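Local coordinates for protein tautomerase (PDB 6VVR) that belongs to the tautomerase family of the MIF clan and forms a trimer whose subunits each hold two beta-alpha-beta units, at residues P1-H11 against S37-A47; L19-S30 against L79-S90. All coordinates share one frame; numbering follows the deposited sequence.

Interaction 1. Residues P1-H11 against S37-A47; sequences PLLNVHIMQGH and SVRAILQEYAA
His-6 and Tyr-45 meet rim to rim, their ring planes turned 46° apart, neither ring lying over the other's face. Tyr-45 OH comes in near the imidazole plane and shares a 2.7 Å hydrogen bond with His-6 ND1; either atom could be the donor. The other ring nitrogen is fixed too: His-6 NE2 donates to Asn-4 OD1 at 2.9 Å, in the amide's carbonyl plane and on a lone pair, so the imidazole is held at both ring nitrogens, which fixes its rotation. Asn-64 also bonds to Asn-4 OD1. Gln-43 runs alongside His-6, pointing the same way, and this face continues through Ile-41 to Leu-2, whose CD2 lies along the aliphatic chain of Arg-39.

Strands 2-8 and 39-45 themselves run parallel, joined by a ladder of backbone hydrogen bonds from Pro-1 O to Tyr-45 O. Together with helix 13-31 they form a beta-alpha-beta unit, and Arg-39 to Ile-41 pair antiparallel with a strand of the second subunit, carrying the sheet across the interface.

On the helix-covered face, Leu-42 holds CG anti to its backbone N (chi1 179°), bringing CD1 to 3.7 Å from Ile-7 CG1; the two side chains cross at about a right angle. Where the strands end, Glu-44 OE2 accepts from two waters that also bind the Met-8 to His-11 backbone, and forms a salt bridge with Lys-16.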
# COMPACT_ATOMS: atom_id res chain seq x y z
N PRO A 1 -3.88 -5.37 13.39
CA PRO A 1 -3.35 -5.32 12.02
C PRO A 1 -4.26 -4.52 11.09
O PRO A 1 -5.48 -4.54 11.26
CB PRO A 1 -3.31 -6.79 11.61
CG PRO A 1 -3.10 -7.52 12.91
CD PRO A 1 -3.96 -6.76 13.89
N LEU A 2 -3.66 -3.85 10.11
CA LEU A 2 -4.38 -3.01 9.17
C LEU A 2 -4.31 -3.67 7.80
O LEU A 2 -3.23 -3.79 7.22
CB LEU A 2 -3.80 -1.60 9.14
CG LEU A 2 -3.70 -0.98 10.55
CD1 LEU A 2 -3.17 0.42 10.48
CD2 LEU A 2 -5.05 -1.00 11.25
N LEU A 3 -5.46 -4.10 7.29
CA LEU A 3 -5.54 -4.85 6.04
C LEU A 3 -6.09 -3.97 4.94
O LEU A 3 -7.09 -3.27 5.13
CB LEU A 3 -6.43 -6.09 6.19
CG LEU A 3 -5.85 -7.33 6.86
CD1 LEU A 3 -5.46 -7.08 8.32
CD2 LEU A 3 -6.85 -8.48 6.77
N ASN A 4 -5.46 -4.02 3.77
CA ASN A 4 -6.10 -3.48 2.58
C ASN A 4 -6.14 -4.59 1.55
O ASN A 4 -5.13 -5.25 1.28
CB ASN A 4 -5.40 -2.21 2.06
CG ASN A 4 -3.92 -2.36 1.91
OD1 ASN A 4 -3.42 -2.58 0.81
ND2 ASN A 4 -3.20 -2.18 3.01
N VAL A 5 -7.34 -4.81 1.00
CA VAL A 5 -7.68 -6.00 0.25
C VAL A 5 -8.07 -5.60 -1.16
O VAL A 5 -8.79 -4.61 -1.36
CB VAL A 5 -8.83 -6.77 0.93
CG1 VAL A 5 -9.07 -8.10 0.23
CG2 VAL A 5 -8.51 -6.96 2.39
N HIS A 6 -7.62 -6.38 -2.13
CA HIS A 6 -7.70 -6.02 -3.54
C HIS A 6 -8.25 -7.22 -4.28
O HIS A 6 -7.63 -8.28 -4.27
CB HIS A 6 -6.32 -5.62 -4.05
CG HIS A 6 -5.66 -4.56 -3.21
ND1 HIS A 6 -5.72 -3.22 -3.53
CD2 HIS A 6 -4.98 -4.65 -2.04
CE1 HIS A 6 -5.08 -2.53 -2.60
NE2 HIS A 6 -4.62 -3.37 -1.69
N ILE A 7 -9.44 -7.07 -4.88
CA ILE A 7 -10.14 -8.20 -5.49
C ILE A 7 -10.64 -7.77 -6.86
O ILE A 7 -10.70 -6.59 -7.20
CB ILE A 7 -11.31 -8.72 -4.63
CG1 ILE A 7 -12.39 -7.65 -4.47
CG2 ILE A 7 -10.81 -9.18 -3.27
CD1 ILE A 7 -13.65 -8.18 -3.79
N MET A 8 -11.00 -8.77 -7.66
CA MET A 8 -11.57 -8.50 -8.97
C MET A 8 -13.00 -8.02 -8.83
O MET A 8 -13.73 -8.43 -7.92
CB MET A 8 -11.53 -9.76 -9.84
CG MET A 8 -10.16 -10.39 -9.99
SD MET A 8 -8.94 -9.17 -10.50
CE MET A 8 -9.54 -8.72 -12.12
N GLN A 9 -13.40 -7.12 -9.73
CA GLN A 9 -14.81 -6.79 -9.88
C GLN A 9 -15.63 -8.05 -10.14
O GLN A 9 -15.14 -9.01 -10.74
CB GLN A 9 -15.02 -5.81 -11.04
CG GLN A 9 -14.63 -4.37 -10.77
CD GLN A 9 -14.89 -3.48 -11.98
OE1 GLN A 9 -15.41 -3.94 -12.99
NE2 GLN A 9 -14.50 -2.22 -11.87
N GLY A 10 -16.88 -8.04 -9.70
CA GLY A 10 -17.80 -9.10 -10.05
C GLY A 10 -18.41 -9.84 -8.89
O GLY A 10 -19.37 -10.60 -9.10
N HIS A 11 -17.92 -9.67 -7.67
CA HIS A 11 -18.53 -10.33 -6.52
C HIS A 11 -19.65 -9.45 -5.96
O HIS A 11 -19.62 -8.23 -6.11
CB HIS A 11 -17.48 -10.63 -5.45
CG HIS A 11 -16.40 -11.56 -5.91
ND1 HIS A 11 -16.55 -12.93 -5.90
CD2 HIS A 11 -15.17 -11.32 -6.42
CE1 HIS A 11 -15.45 -13.50 -6.37
NE2 HIS A 11 -14.60 -12.54 -6.69
N SER A 37 -8.09 -3.96 17.30
CA SER A 37 -6.93 -3.56 16.51
C SER A 37 -7.04 -3.97 15.05
O SER A 37 -6.11 -3.70 14.28
CB SER A 37 -5.65 -4.16 17.08
OG SER A 37 -5.62 -5.57 16.91
N VAL A 38 -8.14 -4.62 14.65
CA VAL A 38 -8.25 -5.24 13.33
C VAL A 38 -9.13 -4.36 12.44
O VAL A 38 -10.30 -4.12 12.75
CB VAL A 38 -8.84 -6.66 13.41
CG1 VAL A 38 -9.00 -7.26 12.02
CG2 VAL A 38 -7.98 -7.57 14.30
N ARG A 39 -8.56 -3.89 11.32
CA ARG A 39 -9.30 -3.12 10.32
C ARG A 39 -9.00 -3.68 8.94
O ARG A 39 -7.90 -4.18 8.69
CB ARG A 39 -8.91 -1.64 10.35
CG ARG A 39 -8.85 -1.06 11.74
CD ARG A 39 -8.66 0.45 11.74
NE ARG A 39 -9.07 0.95 13.05
CZ ARG A 39 -9.59 2.15 13.27
NH1 ARG A 39 -9.74 3.00 12.26
NH2 ARG A 39 -9.96 2.49 14.50
N ALA A 40 -9.98 -3.61 8.05
CA ALA A 40 -9.76 -4.02 6.68
C ALA A 40 -10.59 -3.14 5.75
O ALA A 40 -11.75 -2.83 6.05
CB ALA A 40 -10.10 -5.50 6.47
N ILE A 41 -9.98 -2.73 4.65
CA ILE A 41 -10.66 -1.93 3.63
C ILE A 41 -10.44 -2.62 2.30
O ILE A 41 -9.39 -3.23 2.06
CB ILE A 41 -10.17 -0.46 3.61
CG1 ILE A 41 -8.70 -0.36 3.19
CG2 ILE A 41 -10.33 0.16 4.99
CD1 ILE A 41 -8.16 1.09 3.27
N LEU A 42 -11.43 -2.49 1.42
CA LEU A 42 -11.52 -3.28 0.20
C LEU A 42 -11.57 -2.39 -1.03
O LEU A 42 -12.19 -1.31 -1.03
CB LEU A 42 -12.79 -4.15 0.25
CG LEU A 42 -13.14 -5.06 -0.92
CD1 LEU A 42 -12.01 -6.03 -1.21
CD2 LEU A 42 -14.40 -5.82 -0.58
N GLN A 43 -10.92 -2.86 -2.10
CA GLN A 43 -10.98 -2.23 -3.41
C GLN A 43 -11.15 -3.28 -4.50
O GLN A 43 -10.56 -4.36 -4.41
CB GLN A 43 -9.73 -1.41 -3.72
CG GLN A 43 -9.97 0.07 -3.65
CD GLN A 43 -8.71 0.83 -3.33
OE1 GLN A 43 -7.61 0.27 -3.36
NE2 GLN A 43 -8.87 2.10 -3.00
N GLU A 44 -11.93 -2.94 -5.53
CA GLU A 44 -12.21 -3.82 -6.66
C GLU A 44 -11.49 -3.34 -7.92
O GLU A 44 -11.38 -2.14 -8.16
CB GLU A 44 -13.71 -3.87 -6.99
CG GLU A 44 -14.67 -4.26 -5.93
CD GLU A 44 -16.05 -4.46 -6.54
OE1 GLU A 44 -16.45 -3.63 -7.38
OE2 GLU A 44 -16.70 -5.47 -6.24
N TYR A 45 -11.07 -4.30 -8.75
CA TYR A 45 -10.34 -3.99 -9.98
C TYR A 45 -11.02 -4.62 -11.18
O TYR A 45 -11.39 -5.80 -11.15
CB TYR A 45 -8.89 -4.50 -9.91
CG TYR A 45 -8.11 -3.82 -8.83
CD1 TYR A 45 -8.33 -4.13 -7.49
CD2 TYR A 45 -7.18 -2.84 -9.13
CE1 TYR A 45 -7.64 -3.49 -6.49
CE2 TYR A 45 -6.47 -2.19 -8.13
CZ TYR A 45 -6.71 -2.52 -6.82
OH TYR A 45 -6.02 -1.89 -5.81
N ALA A 46 -11.13 -3.85 -12.26
CA ALA A 46 -11.55 -4.40 -13.53
C ALA A 46 -10.45 -5.31 -14.08
O ALA A 46 -9.27 -5.11 -13.81
CB ALA A 46 -11.85 -3.28 -14.53
N ALA A 47 -10.86 -6.32 -14.85
CA ALA A 47 -9.89 -7.27 -15.39
C ALA A 47 -8.82 -6.57 -16.22
O ALA A 47 -7.64 -6.95 -16.19
CB ALA A 47 -10.61 -8.33 -16.21
O HOH W 1 -15.94 -7.85 -6.59
O HOH W 2 -18.38 -5.91 -8.36

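Interaction 2. Residues L19-S30 against L79-S90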
# COMPACT_ATOMS: atom_id res chain seq x y z
N LEU A 19 -16.58 -11.49 3.05
CA LEU A 19 -15.13 -11.52 2.96
C LEU A 19 -14.50 -10.66 4.05
O LEU A 19 -13.58 -11.10 4.75
CB LEU A 19 -14.68 -11.04 1.57
CG LEU A 19 -13.19 -10.71 1.44
CD1 LEU A 19 -12.34 -11.98 1.56
CD2 LEU A 19 -12.89 -9.98 0.13
N LEU A 20 -15.00 -9.44 4.23
CA LEU A 20 -14.46 -8.55 5.26
C LEU A 20 -14.56 -9.18 6.64
O LEU A 20 -13.59 -9.17 7.41
CB LEU A 20 -15.19 -7.21 5.23
CG LEU A 20 -14.90 -6.30 4.04
CD1 LEU A 20 -15.87 -5.13 4.02
CD2 LEU A 20 -13.44 -5.83 4.08
N LYS A 21 -15.73 -9.72 6.97
CA LYS A 21 -15.89 -10.40 8.26
C LYS A 21 -14.97 -11.60 8.37
O LYS A 21 -14.38 -11.84 9.43
CB LYS A 21 -17.35 -10.82 8.44
CG LYS A 21 -18.32 -9.66 8.52
CD LYS A 21 -19.72 -10.17 8.86
CE LYS A 21 -20.70 -9.03 8.99
NZ LYS A 21 -21.89 -9.43 9.82
N ALA A 22 -14.86 -12.39 7.30
CA ALA A 22 -14.00 -13.58 7.36
C ALA A 22 -12.54 -13.20 7.53
O ALA A 22 -11.79 -13.89 8.22
CB ALA A 22 -14.18 -14.45 6.12
N LEU A 23 -12.11 -12.11 6.89
CA LEU A 23 -10.73 -11.67 7.06
C LEU A 23 -10.48 -11.21 8.49
O LEU A 23 -9.47 -11.56 9.10
CB LEU A 23 -10.41 -10.56 6.08
CG LEU A 23 -10.36 -10.97 4.61
CD1 LEU A 23 -10.11 -9.73 3.79
CD2 LEU A 23 -9.27 -12.00 4.35
N SER A 24 -11.42 -10.44 9.04
CA SER A 24 -11.26 -9.95 10.41
C SER A 24 -11.18 -11.12 11.39
O SER A 24 -10.25 -11.20 12.20
CB SER A 24 -12.40 -9.00 10.76
OG SER A 24 -12.37 -8.65 12.14
N ASP A 25 -12.12 -12.06 11.29
CA ASP A 25 -12.07 -13.24 12.15
C ASP A 25 -10.79 -14.05 11.93
O ASP A 25 -10.24 -14.62 12.87
CB ASP A 25 -13.28 -14.14 11.91
CG ASP A 25 -13.51 -15.11 13.04
OD1 ASP A 25 -13.49 -14.68 14.23
OD2 ASP A 25 -13.67 -16.31 12.76
N ALA A 26 -10.30 -14.10 10.69
CA ALA A 26 -9.08 -14.86 10.43
C ALA A 26 -7.90 -14.23 11.16
O ALA A 26 -7.01 -14.94 11.64
CB ALA A 26 -8.80 -14.94 8.93
N VAL A 27 -7.88 -12.90 11.26
CA VAL A 27 -6.81 -12.24 12.00
C VAL A 27 -6.90 -12.58 13.48
O VAL A 27 -5.91 -12.94 14.12
CB VAL A 27 -6.85 -10.71 11.79
CG1 VAL A 27 -5.77 -10.05 12.63
CG2 VAL A 27 -6.68 -10.37 10.32
N VAL A 28 -8.10 -12.45 14.05
CA VAL A 28 -8.30 -12.74 15.46
C VAL A 28 -7.92 -14.18 15.77
O VAL A 28 -7.19 -14.46 16.73
CB VAL A 28 -9.76 -12.42 15.85
CG1 VAL A 28 -10.05 -12.88 17.28
CG2 VAL A 28 -10.04 -10.93 15.68
N GLN A 29 -8.39 -15.13 14.96
CA GLN A 29 -8.19 -16.54 15.30
C GLN A 29 -6.74 -16.95 15.14
O GLN A 29 -6.20 -17.70 15.97
CB GLN A 29 -9.10 -17.43 14.45
CG GLN A 29 -10.58 -17.39 14.84
CD GLN A 29 -10.80 -17.47 16.35
OE1 GLN A 29 -11.29 -16.53 16.97
NE2 GLN A 29 -10.45 -18.61 16.95
N SER A 30 -6.06 -16.45 14.10
CA SER A 30 -4.75 -16.98 13.77
C SER A 30 -3.65 -16.43 14.67
O SER A 30 -2.74 -17.17 15.04
CB SER A 30 -4.42 -16.72 12.30
OG SER A 30 -4.21 -15.34 12.06
N LEU A 79 -1.05 -16.74 10.04
CA LEU A 79 -1.83 -15.60 9.56
C LEU A 79 -1.95 -15.61 8.04
O LEU A 79 -3.04 -15.41 7.50
CB LEU A 79 -1.22 -14.29 10.07
CG LEU A 79 -1.83 -12.95 9.63
CD1 LEU A 79 -3.27 -12.79 10.09
CD2 LEU A 79 -0.97 -11.80 10.15
N ILE A 80 -0.83 -15.82 7.33
CA ILE A 80 -0.86 -15.90 5.87
C ILE A 80 -1.79 -17.01 5.42
O ILE A 80 -2.61 -16.84 4.50
CB ILE A 80 0.56 -16.10 5.31
CG1 ILE A 80 1.42 -14.86 5.54
CG2 ILE A 80 0.50 -16.48 3.83
CD1 ILE A 80 2.89 -15.08 5.27
N LEU A 81 -1.68 -18.17 6.06
CA LEU A 81 -2.50 -19.31 5.69
C LEU A 81 -3.98 -19.03 5.94
O LEU A 81 -4.82 -19.30 5.07
CB LEU A 81 -2.05 -20.55 6.47
CG LEU A 81 -2.67 -21.91 6.15
CD1 LEU A 81 -2.40 -22.30 4.70
CD2 LEU A 81 -2.09 -22.97 7.09
N ALA A 82 -4.30 -18.47 7.11
CA ALA A 82 -5.70 -18.22 7.45
C ALA A 82 -6.31 -17.15 6.57
O ALA A 82 -7.48 -17.24 6.19
CB ALA A 82 -5.82 -17.83 8.93
N LEU A 83 -5.54 -16.11 6.23
CA LEU A 83 -6.05 -15.08 5.33
C LEU A 83 -6.25 -15.63 3.92
O LEU A 83 -7.27 -15.37 3.29
CB LEU A 83 -5.12 -13.87 5.33
CG LEU A 83 -5.11 -13.07 6.63
CD1 LEU A 83 -4.00 -12.03 6.60
CD2 LEU A 83 -6.47 -12.41 6.87
N ASN A 84 -5.27 -16.40 3.42
CA ASN A 84 -5.43 -17.00 2.10
C ASN A 84 -6.71 -17.84 2.03
O ASN A 84 -7.51 -17.70 1.10
CB ASN A 84 -4.20 -17.84 1.74
CG ASN A 84 -3.94 -17.91 0.22
OD1 ASN A 84 -4.50 -18.77 -0.47
ND2 ASN A 84 -3.08 -17.03 -0.29
N GLN A 85 -6.92 -18.69 3.03
CA GLN A 85 -8.11 -19.54 3.04
C GLN A 85 -9.39 -18.73 3.20
O GLN A 85 -10.42 -19.08 2.61
CB GLN A 85 -7.99 -20.61 4.13
CG GLN A 85 -6.85 -21.62 3.88
CD GLN A 85 -6.47 -22.45 5.11
OE1 GLN A 85 -6.88 -22.14 6.22
NE2 GLN A 85 -5.66 -23.49 4.90
N ALA A 86 -9.36 -17.64 3.98
CA ALA A 86 -10.53 -16.78 4.11
C ALA A 86 -10.94 -16.18 2.77
O ALA A 86 -12.13 -16.12 2.44
CB ALA A 86 -10.26 -15.69 5.14
N VAL A 87 -9.96 -15.73 1.98
CA VAL A 87 -10.27 -15.19 0.66
C VAL A 87 -10.83 -16.28 -0.24
O VAL A 87 -11.90 -16.12 -0.84
CB VAL A 87 -9.03 -14.54 0.02
CG1 VAL A 87 -9.35 -14.10 -1.40
CG2 VAL A 87 -8.54 -13.36 0.85
N SER A 88 -10.11 -17.40 -0.36
CA SER A 88 -10.55 -18.49 -1.23
C SER A 88 -11.96 -18.93 -0.90
O SER A 88 -12.79 -19.13 -1.80
CB SER A 88 -9.58 -19.67 -1.13
OG SER A 88 -8.25 -19.22 -1.21
N ALA A 89 -12.26 -19.11 0.39
CA ALA A 89 -13.59 -19.58 0.77
C ALA A 89 -14.66 -18.53 0.49
O ALA A 89 -15.70 -18.83 -0.12
CB ALA A 89 -13.61 -19.98 2.24
N SER A 90 -14.42 -17.28 0.91
CA SER A 90 -15.45 -16.25 0.81
C SER A 90 -15.79 -15.93 -0.64
O SER A 90 -16.94 -15.61 -0.96
CB SER A 90 -15.01 -14.98 1.54
OG SER A 90 -14.66 -15.25 2.87
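Leu-23 and Leu-83 cross at about a right angle, their CD2 methyls 3.8 Å apart, on the sheet-facing side of two antiparallel helices. Leu-23 CD2 also rests on Ala-86 CB and lies 3.8 Å from Val-87 CG2. Leu-83 CD2 in turn reaches Val-27 CG2, and Leu-79 lies beside Val-27, pointing the same way. With chi1 at 167°, Leu-19 swings its branch away from its own N, and CD1 lies over the backbone of Val-87. All six of these large side chains are buried where helices 13-31 and 73-91 pack side by side on one face of the four-stranded sheet, with strands 2-8 and 61-68 beneath them and strand 98-105 also under Leu-79, Leu-83 and Val-87.

The outer side of the contact is built from small residues that are partly exposed. Ala-22, Ala-26, Ala-82 and Ala-86 present single methyls, and the CB atoms of Ala-26 and Ala-82 stand 4.2 Å apart. These short side chains let the axes approach to 8.9 Å. A serine finishes each end of the row. Ser-30 OG sits 3.4 Å from Leu-79 CD1 but donates within its own helix, to Ala-26 O at 2.9 Å; Ser-90 OG touches Ala-22 CB and donates to Ala-86 O. In both cases the serine's own N-H reaches the same oxygen from the opposite face of the carbonyl plane.

No hydrogen bond passes between the helices. Both serine hydroxyls spend their protons on their own backbones, which implies that the pair is held by shape and burial of apolar surface, with the polar groups answered locally.

Helix 13-31 connects the two strands of interaction 1 and supplies one side of interaction 2, so the strand pair and the helix pair are parts of one two-layer subunit. Their centres lie 12 Å apart, and the layers touch directly: Val-5 CG2 packs 3.5 Å from Leu-23 CD1, while Pro-1 CG and Val-38 CG2 each lie 3.7 Å from Val-27 CG1. Helix 73-91 adds its own contact through Leu-83 on Leu-3. Interaction 1 thus gives one sheet face to the helices, and the face carrying His-6 turns toward neighbouring subunits. Both interactions also touch the second subunit; helix 13-31 reaches it through Leu-20 and Ser-24, on the side turned from helix 73-91.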